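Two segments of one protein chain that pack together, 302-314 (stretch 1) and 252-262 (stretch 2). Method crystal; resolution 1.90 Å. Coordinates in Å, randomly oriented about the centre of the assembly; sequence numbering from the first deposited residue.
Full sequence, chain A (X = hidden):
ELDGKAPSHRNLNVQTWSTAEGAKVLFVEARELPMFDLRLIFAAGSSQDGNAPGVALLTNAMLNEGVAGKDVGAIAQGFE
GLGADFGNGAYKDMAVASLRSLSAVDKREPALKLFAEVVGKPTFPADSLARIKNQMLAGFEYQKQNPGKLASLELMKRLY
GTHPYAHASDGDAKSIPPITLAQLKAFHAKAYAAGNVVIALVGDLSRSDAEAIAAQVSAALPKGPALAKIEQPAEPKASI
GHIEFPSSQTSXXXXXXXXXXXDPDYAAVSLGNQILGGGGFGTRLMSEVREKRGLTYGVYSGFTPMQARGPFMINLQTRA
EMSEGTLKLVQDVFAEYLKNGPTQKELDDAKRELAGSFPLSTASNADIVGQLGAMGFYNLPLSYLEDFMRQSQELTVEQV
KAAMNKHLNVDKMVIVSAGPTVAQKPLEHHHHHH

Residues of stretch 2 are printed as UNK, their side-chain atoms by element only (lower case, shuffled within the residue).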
ATOM      1  N   GLY A 302     -21.286   2.984  -4.122  1.00 16.94           N
ATOM      2  CA  GLY A 302     -21.216   2.932  -2.679  1.00 17.89           C
ATOM      3  C   GLY A 302     -21.477   4.237  -1.967  1.00 17.76           C
ATOM      4  O   GLY A 302     -21.310   5.322  -2.527  1.00 16.75           O
ATOM      5  N   PHE A 303     -21.902   4.106  -0.715  1.00 19.08           N
ATOM      6  CA  PHE A 303     -22.187   5.231   0.164  1.00 19.81           C
ATOM      7  C   PHE A 303     -20.965   5.429   1.051  1.00 21.32           C
ATOM      8  O   PHE A 303     -20.332   4.458   1.463  1.00 21.00           O
ATOM      9  CB  PHE A 303     -23.360   4.909   1.091  1.00 17.63           C
ATOM     10  CG  PHE A 303     -24.703   4.927   0.432  1.00 19.34           C
ATOM     11  CD1 PHE A 303     -25.422   6.113   0.329  1.00 18.73           C
ATOM     12  CD2 PHE A 303     -25.269   3.752  -0.055  1.00 18.31           C
ATOM     13  CE1 PHE A 303     -26.694   6.132  -0.240  1.00 19.46           C
ATOM     14  CE2 PHE A 303     -26.534   3.754  -0.625  1.00 19.10           C
ATOM     15  CZ  PHE A 303     -27.253   4.952  -0.720  1.00 21.41           C
ATOM     16  N   THR A 304     -20.634   6.681   1.341  1.00 22.04           N
ATOM     17  CA  THR A 304     -19.535   6.984   2.248  1.00 24.51           C
ATOM     18  C   THR A 304     -20.170   7.894   3.298  1.00 22.95           C
ATOM     19  O   THR A 304     -19.969   9.110   3.294  1.00 24.81           O
ATOM     20  CB  THR A 304     -18.365   7.724   1.555  1.00 25.07           C
ATOM     21  OG1 THR A 304     -17.900   6.955   0.441  1.00 28.14           O
ATOM     22  CG2 THR A 304     -17.205   7.904   2.535  1.00 26.00           C
ATOM     23  N   PRO A 305     -20.986   7.310   4.189  1.00 23.47           N
ATOM     24  CA  PRO A 305     -21.676   8.039   5.259  1.00 22.42           C
ATOM     25  C   PRO A 305     -20.695   8.734   6.196  1.00 22.62           C
ATOM     26  O   PRO A 305     -19.742   8.119   6.676  1.00 24.98           O
ATOM     27  CB  PRO A 305     -22.465   6.945   5.971  1.00 22.96           C
ATOM     28  CG  PRO A 305     -22.715   5.939   4.888  1.00 24.82           C
ATOM     29  CD  PRO A 305     -21.376   5.890   4.199  1.00 23.16           C
HETATM   30  N   MSE A 306     -20.935  10.013   6.458  1.00 21.24           N
HETATM   31  CA  MSE A 306     -20.072  10.780   7.338  1.00 20.41           C
HETATM   32  C   MSE A 306     -20.932  11.513   8.354  1.00 21.15           C
HETATM   33  O   MSE A 306     -22.143  11.295   8.409  1.00 18.62           O
HETATM   34  CB  MSE A 306     -19.246  11.770   6.522  1.00 20.58           C
HETATM   35  CG  MSE A 306     -18.358  11.106   5.482  1.00 22.91           C
HETATM   36 SE   MSE A 306     -17.254  12.276   4.660  1.00 25.88          SE
HETATM   37  CE  MSE A 306     -18.217  12.710   3.264  1.00 23.41           C
ATOM     38  N   GLN A 307     -20.310  12.372   9.160  1.00 20.04           N
ATOM     39  CA  GLN A 307     -21.040  13.123  10.176  1.00 21.32           C
ATOM     40  C   GLN A 307     -22.195  13.825   9.484  1.00 20.14           C
ATOM     41  O   GLN A 307     -23.328  13.781   9.950  1.00 18.73           O
ATOM     42  CB  GLN A 307     -20.122  14.145  10.847  1.00 23.47           C
ATOM     43  CG  GLN A 307     -20.681  14.742  12.128  1.00 27.54           C
ATOM     44  CD  GLN A 307     -19.677  15.659  12.815  1.00 31.39           C
ATOM     45  OE1 GLN A 307     -19.378  16.750  12.325  1.00 29.91           O
ATOM     46  NE2 GLN A 307     -19.143  15.209  13.951  1.00 30.18           N
ATOM     47  N   ALA A 308     -21.896  14.482   8.371  1.00 20.10           N
ATOM     48  CA  ALA A 308     -22.922  15.151   7.587  1.00 21.45           C
ATOM     49  C   ALA A 308     -23.180  14.200   6.424  1.00 21.83           C
ATOM     50  O   ALA A 308     -22.502  13.178   6.300  1.00 20.11           O
ATOM     51  CB  ALA A 308     -22.416  16.493   7.078  1.00 21.02           C
ATOM     52  N   ARG A 309     -24.148  14.520   5.573  1.00 22.38           N
ATOM     53  CA  ARG A 309     -24.450  13.649   4.446  1.00 22.00           C
ATOM     54  C   ARG A 309     -23.232  13.370   3.577  1.00 22.19           C
ATOM     55  O   ARG A 309     -22.644  14.282   2.978  1.00 21.98           O
ATOM     56  CB  ARG A 309     -25.564  14.240   3.587  1.00 22.47           C
ATOM     57  CG  ARG A 309     -26.932  14.174   4.239  1.00 26.00           C
ATOM     58  CD  ARG A 309     -27.985  14.783   3.337  1.00 26.58           C
ATOM     59  NE  ARG A 309     -28.328  13.926   2.206  1.00 27.02           N
ATOM     60  CZ  ARG A 309     -29.041  14.335   1.161  1.00 27.93           C
ATOM     61  NH1 ARG A 309     -29.471  15.587   1.108  1.00 28.95           N
ATOM     62  NH2 ARG A 309     -29.339  13.497   0.177  1.00 29.27           N
ATOM     63  N   GLY A 310     -22.851  12.099   3.526  1.00 20.10           N
ATOM     64  CA  GLY A 310     -21.719  11.694   2.723  1.00 18.56           C
ATOM     65  C   GLY A 310     -22.220  11.443   1.318  1.00 17.96           C
ATOM     66  O   GLY A 310     -23.425  11.433   1.089  1.00 19.50           O
ATOM     67  N   PRO A 311     -21.333  11.218   0.352  1.00 16.72           N
ATOM     68  CA  PRO A 311     -21.827  10.987  -1.002  1.00 16.79           C
ATOM     69  C   PRO A 311     -22.165   9.536  -1.364  1.00 16.90           C
ATOM     70  O   PRO A 311     -21.744   8.590  -0.699  1.00 17.50           O
ATOM     71  CB  PRO A 311     -20.688  11.514  -1.850  1.00 15.98           C
ATOM     72  CG  PRO A 311     -19.490  11.012  -1.066  1.00 15.62           C
ATOM     73  CD  PRO A 311     -19.861  11.337   0.367  1.00 16.94           C
ATOM     74  N   PHE A 312     -22.959   9.391  -2.417  1.00 16.40           N
ATOM     75  CA  PHE A 312     -23.289   8.093  -2.973  1.00 16.78           C
ATOM     76  C   PHE A 312     -22.599   8.257  -4.317  1.00 17.23           C
ATOM     77  O   PHE A 312     -22.818   9.258  -5.011  1.00 16.95           O
ATOM     78  CB  PHE A 312     -24.784   7.897  -3.203  1.00 15.23           C
ATOM     79  CG  PHE A 312     -25.087   6.728  -4.103  1.00 18.12           C
ATOM     80  CD1 PHE A 312     -24.980   5.419  -3.634  1.00 18.29           C
ATOM     81  CD2 PHE A 312     -25.412   6.934  -5.445  1.00 19.17           C
ATOM     82  CE1 PHE A 312     -25.171   4.331  -4.495  1.00 18.23           C
ATOM     83  CE2 PHE A 312     -25.605   5.855  -6.316  1.00 18.80           C
ATOM     84  CZ  PHE A 312     -25.490   4.548  -5.836  1.00 18.92           C
HETATM   85  N   MSE A 313     -21.776   7.285  -4.689  1.00 16.16           N
HETATM   86  CA  MSE A 313     -21.029   7.397  -5.925  1.00 19.06           C
HETATM   87  C   MSE A 313     -20.884   6.087  -6.690  1.00 18.23           C
HETATM   88  O   MSE A 313     -20.812   5.013  -6.097  1.00 17.91           O
HETATM   89  CB  MSE A 313     -19.644   7.957  -5.592  1.00 22.58           C
HETATM   90  CG  MSE A 313     -18.816   8.417  -6.767  1.00 28.43           C
HETATM   91 SE   MSE A 313     -17.292   9.182  -6.159  1.00 35.17          SE
HETATM   92  CE  MSE A 313     -17.967  10.398  -5.007  1.00 31.80           C
ATOM     93  N   ILE A 314     -20.858   6.201  -8.013  1.00 17.24           N
ATOM     94  CA  ILE A 314     -20.680   5.062  -8.906  1.00 15.54           C
ATOM     95  C   ILE A 314     -19.505   5.436  -9.787  1.00 15.50           C
ATOM     96  O   ILE A 314     -19.459   6.550 -10.307  1.00 16.11           O
ATOM     97  CB  ILE A 314     -21.882   4.849  -9.838  1.00 15.41           C
ATOM     98  CG1 ILE A 314     -23.120   4.480  -9.027  1.00 14.14           C
ATOM     99  CG2 ILE A 314     -21.547   3.771 -10.871  1.00 11.86           C
ATOM    100  CD1 ILE A 314     -24.388   4.436  -9.860  1.00 16.74           C
ATOM    101  N   UNK A 252     -15.553   7.497 -15.721  1.00 19.72           N
ATOM    102  CA  UNK A 252     -16.929   7.931 -15.505  1.00 19.05           C
ATOM    103  C   UNK A 252     -17.278   7.903 -14.021  1.00 19.39           C
ATOM    104  O   UNK A 252     -17.063   6.900 -13.342  1.00 18.11           O
ATOM    105  c   UNK A 252     -17.896   7.005 -16.249  1.00 19.26           C
ATOM    106  c   UNK A 252     -17.817   6.892 -17.770  1.00 19.26           C
ATOM    107  c   UNK A 252     -18.270   8.198 -18.412  1.00 17.75           C
ATOM    108  c   UNK A 252     -18.689   5.726 -18.223  1.00 18.68           C
ATOM    109  N   UNK A 253     -17.831   9.001 -13.523  1.00 19.14           N
ATOM    110  CA  UNK A 253     -18.222   9.077 -12.125  1.00 20.25           C
ATOM    111  C   UNK A 253     -19.586   9.739 -12.004  1.00 19.88           C
ATOM    112  O   UNK A 253     -19.824  10.803 -12.576  1.00 19.93           O
ATOM    113  c   UNK A 253     -17.195   9.880 -11.326  1.00 21.20           C
ATOM    114 se   UNK A 253     -14.744  10.161 -10.196  1.00 26.29          SE
ATOM    115  c   UNK A 253     -15.788   9.331 -11.396  1.00 24.05           C
ATOM    116  c   UNK A 253     -15.340   9.446  -8.698  1.00 24.23           C
ATOM    117  N   UNK A 254     -20.484   9.091 -11.272  1.00 20.05           N
ATOM    118  CA  UNK A 254     -21.825   9.617 -11.056  1.00 18.49           C
ATOM    119  C   UNK A 254     -22.007   9.685  -9.555  1.00 17.66           C
ATOM    120  O   UNK A 254     -21.513   8.824  -8.830  1.00 17.74           O
ATOM    121  c   UNK A 254     -24.156   7.836 -13.623  1.00 18.71           C
ATOM    122  c   UNK A 254     -22.816   8.389 -13.152  1.00 21.11           C
ATOM    123  c   UNK A 254     -22.889   8.696 -11.656  1.00 19.03           C
ATOM    124  c   UNK A 254     -21.716   7.370 -13.411  1.00 21.02           C
ATOM    125  N   UNK A 255     -22.719  10.701  -9.080  1.00 15.88           N
ATOM    126  CA  UNK A 255     -22.913  10.841  -7.651  1.00 17.70           C
ATOM    127  C   UNK A 255     -23.987  11.843  -7.278  1.00 18.77           C
ATOM    128  O   UNK A 255     -24.445  12.632  -8.103  1.00 20.14           O
ATOM    129  c   UNK A 255     -21.589  11.245  -6.990  1.00 17.41           C
ATOM    130  N   UNK A 256     -24.373  11.783  -6.009  1.00 18.73           N
ATOM    131  CA  UNK A 256     -25.355  12.671  -5.417  1.00 18.60           C
ATOM    132  C   UNK A 256     -25.187  12.476  -3.928  1.00 18.66           C
ATOM    133  O   UNK A 256     -24.463  11.572  -3.503  1.00 17.75           O
ATOM    134  n   UNK A 256     -28.741  10.119  -7.355  1.00 14.30           N
ATOM    135  c   UNK A 256     -28.612  10.620  -6.133  1.00 15.32           C
ATOM    136  c   UNK A 256     -27.188  10.867  -5.651  1.00 15.08           C
ATOM    137  c   UNK A 256     -26.777  12.311  -5.855  1.00 17.81           C
ATOM    138  o   UNK A 256     -29.583  10.903  -5.420  1.00 16.08           O
ATOM    139  N   UNK A 257     -25.830  13.320  -3.133  1.00 18.82           N
ATOM    140  CA  UNK A 257     -25.708  13.206  -1.691  1.00 20.43           C
ATOM    141  C   UNK A 257     -26.323  11.913  -1.190  1.00 21.55           C
ATOM    142  O   UNK A 257     -27.443  11.563  -1.556  1.00 21.92           O
ATOM    143  c   UNK A 257     -26.378  14.396  -1.003  1.00 18.52           C
ATOM    144  c   UNK A 257     -26.471  16.830  -0.444  1.00 19.13           C
ATOM    145  c   UNK A 257     -24.265  15.701  -0.803  1.00 17.13           C
ATOM    146  c   UNK A 257     -25.723  15.758  -1.238  1.00 19.53           C
ATOM    147  N   UNK A 258     -25.574  11.200  -0.356  1.00 21.97           N
ATOM    148  CA  UNK A 258     -26.060   9.951   0.195  1.00 22.18           C
ATOM    149  C   UNK A 258     -26.612  10.192   1.582  1.00 22.29           C
ATOM    150  O   UNK A 258     -27.247  11.215   1.837  1.00 23.57           O
ATOM    151  N   UNK A 259     -26.360   9.259   2.492  1.00 20.32           N
ATOM    152  CA  UNK A 259     -26.845   9.391   3.857  1.00 20.89           C
ATOM    153  C   UNK A 259     -25.707   9.725   4.812  1.00 20.65           C
ATOM    154  O   UNK A 259     -24.535   9.648   4.444  1.00 18.43           O
ATOM    155  c   UNK A 259     -26.808   5.715   5.047  1.00 25.25           C
ATOM    156  c   UNK A 259     -26.468   6.938   4.222  1.00 21.41           C
ATOM    157  c   UNK A 259     -27.487   8.077   4.346  1.00 21.09           C
ATOM    158  c   UNK A 259     -28.739   7.771   3.537  1.00 20.62           C
ATOM    159  N   UNK A 260     -26.060  10.119   6.032  1.00 21.33           N
ATOM    160  CA  UNK A 260     -25.052  10.387   7.046  1.00 23.63           C
ATOM    161  C   UNK A 260     -24.944   9.058   7.795  1.00 24.08           C
ATOM    162  O   UNK A 260     -25.871   8.247   7.758  1.00 21.30           O
ATOM    163  c   UNK A 260     -26.868  11.386   8.517  1.00 32.19           C
ATOM    164  o   UNK A 260     -27.603  12.398   8.523  1.00 35.23           O
ATOM    165  c   UNK A 260     -25.463  11.534   7.982  1.00 27.86           C
ATOM    166  o   UNK A 260     -27.235  10.272   8.941  1.00 35.59           O
ATOM    167  N   UNK A 261     -23.815   8.836   8.457  1.00 25.00           N
ATOM    168  CA  UNK A 261     -23.547   7.582   9.149  1.00 25.18           C
ATOM    169  C   UNK A 261     -24.575   7.057  10.149  1.00 25.51           C
ATOM    170  O   UNK A 261     -24.770   5.842  10.249  1.00 26.15           O
ATOM    171  c   UNK A 261     -21.933   3.134  10.419  1.00 27.40           C
ATOM    172  n   UNK A 261     -21.072   3.976   9.850  1.00 24.49           N
ATOM    173  c   UNK A 261     -21.709   6.318  10.408  1.00 26.23           C
ATOM    174  n   UNK A 261     -21.520   1.947  10.858  1.00 25.17           N
ATOM    175  c   UNK A 261     -21.429   5.291   9.318  1.00 27.09           C
ATOM    176  c   UNK A 261     -22.175   7.649   9.826  1.00 25.14           C
ATOM    177  n   UNK A 261     -23.212   3.465  10.534  1.00 25.35           N
ATOM    178  N   UNK A 262     -25.237   7.938  10.891  1.00 24.67           N
ATOM    179  CA  UNK A 262     -26.205   7.454  11.869  1.00 25.77           C
ATOM    180  C   UNK A 262     -27.642   7.348  11.365  1.00 27.13           C
ATOM    181  O   UNK A 262     -28.570   7.183  12.161  1.00 26.84           O
ATOM    182  c   UNK A 262     -26.603   9.751  12.854  1.00 31.02           C
ATOM    183  c   UNK A 262     -26.170   8.326  13.123  1.00 28.40           C
ATOM    184  o   UNK A 262     -26.558  10.566  13.802  1.00 31.58           O
ATOM    185  o   UNK A 262     -26.987  10.054  11.701  1.00 29.11           O
TER
HETATM  186  O   HOH W   1     -23.549   8.275   2.161  1.00 24.68           O

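Position 252 carries four carbons forked at the second, and they stay clear of stretch 1; the fork makes it Leu-252. Position 253 holds two carbons, a selenium and a terminal carbon, unbranched, which is selenomethionine, Met-253. Its CE lies 3.2 Å from SE of Met-313, so two flexible chains meet at their ends. Position 254 again has four carbons forked at the second: Leu-254. Its backbone pairs with Ile-314 in both directions, Leu-254 N to Ile-314 O at 2.9 Å and Ile-314 N to Leu-254 O at 2.8 Å. This pairing sets the side chains next to each other, with Leu-254 CB 4.4 Å from Ile-314 CB.

At 255 there is a single carbon, 4.0 Å from Met-313 CG, hence Ala-255; it shares a sheet face with Met-313. Position 256 has three carbons, the third carrying one oxygen and one nitrogen, an amide: Gln-256. Its side chain lies on the same face as Phe-312, while its N reaches Phe-312 O at 3.1 Å and its O accepts from Phe-312 N at 2.9 Å. The amide itself is satisfied elsewhere in the structure. Position 257, four carbons forked at the second, is Leu-257; its CB sits over one face of the Arg-309 guanidinium, 3.3 Å from NH2.

Position 258 has no side-chain atoms: Gly-258. An ideal CB here would fall 2.8 Å from Phe-303 CD1, a clash, so the bare backbone lets the ring edge approach its CA to 3.9 Å. Its N donates to Gly-310 O at 2.6 Å, and its O receives Arg-309 NE at 2.9 Å. Position 259 has four carbons forked at the first, one arm two carbons long: Ile-259. Its CG1 lies 3.9 Å from Pro-305 CG and 4.1 Å from Phe-303 CD1, and its O accepts from Gly-310 N at 3.1 Å.

Position 260 has two carbons, the second bearing two oxygens, a carboxylate: Asp-260, whose CB lies 3.7 Å from Gln-307 O. Position 261 shows three carbons, a nitrogen, then a carbon with two more nitrogens: Arg-261. Its N donates to Met-306 O at 3.0 Å, and its CD packs 3.9 Å from Pro-305 CB, though the chain end leads away. Position 262, two carbons and two oxygens, is Asp-262, out of contact.

The contact thus joins two regimes. Antiparallel backbone pairing fixes the register at 254 and 256, sorting side chains onto alternate faces; beyond it, Arg-309 reaches backbone carbonyls, glycine makes room for an aromatic ring, and Pro-305 packs against Ile-259.

Stretch 2 (252-262) LMLAQLGIDRD
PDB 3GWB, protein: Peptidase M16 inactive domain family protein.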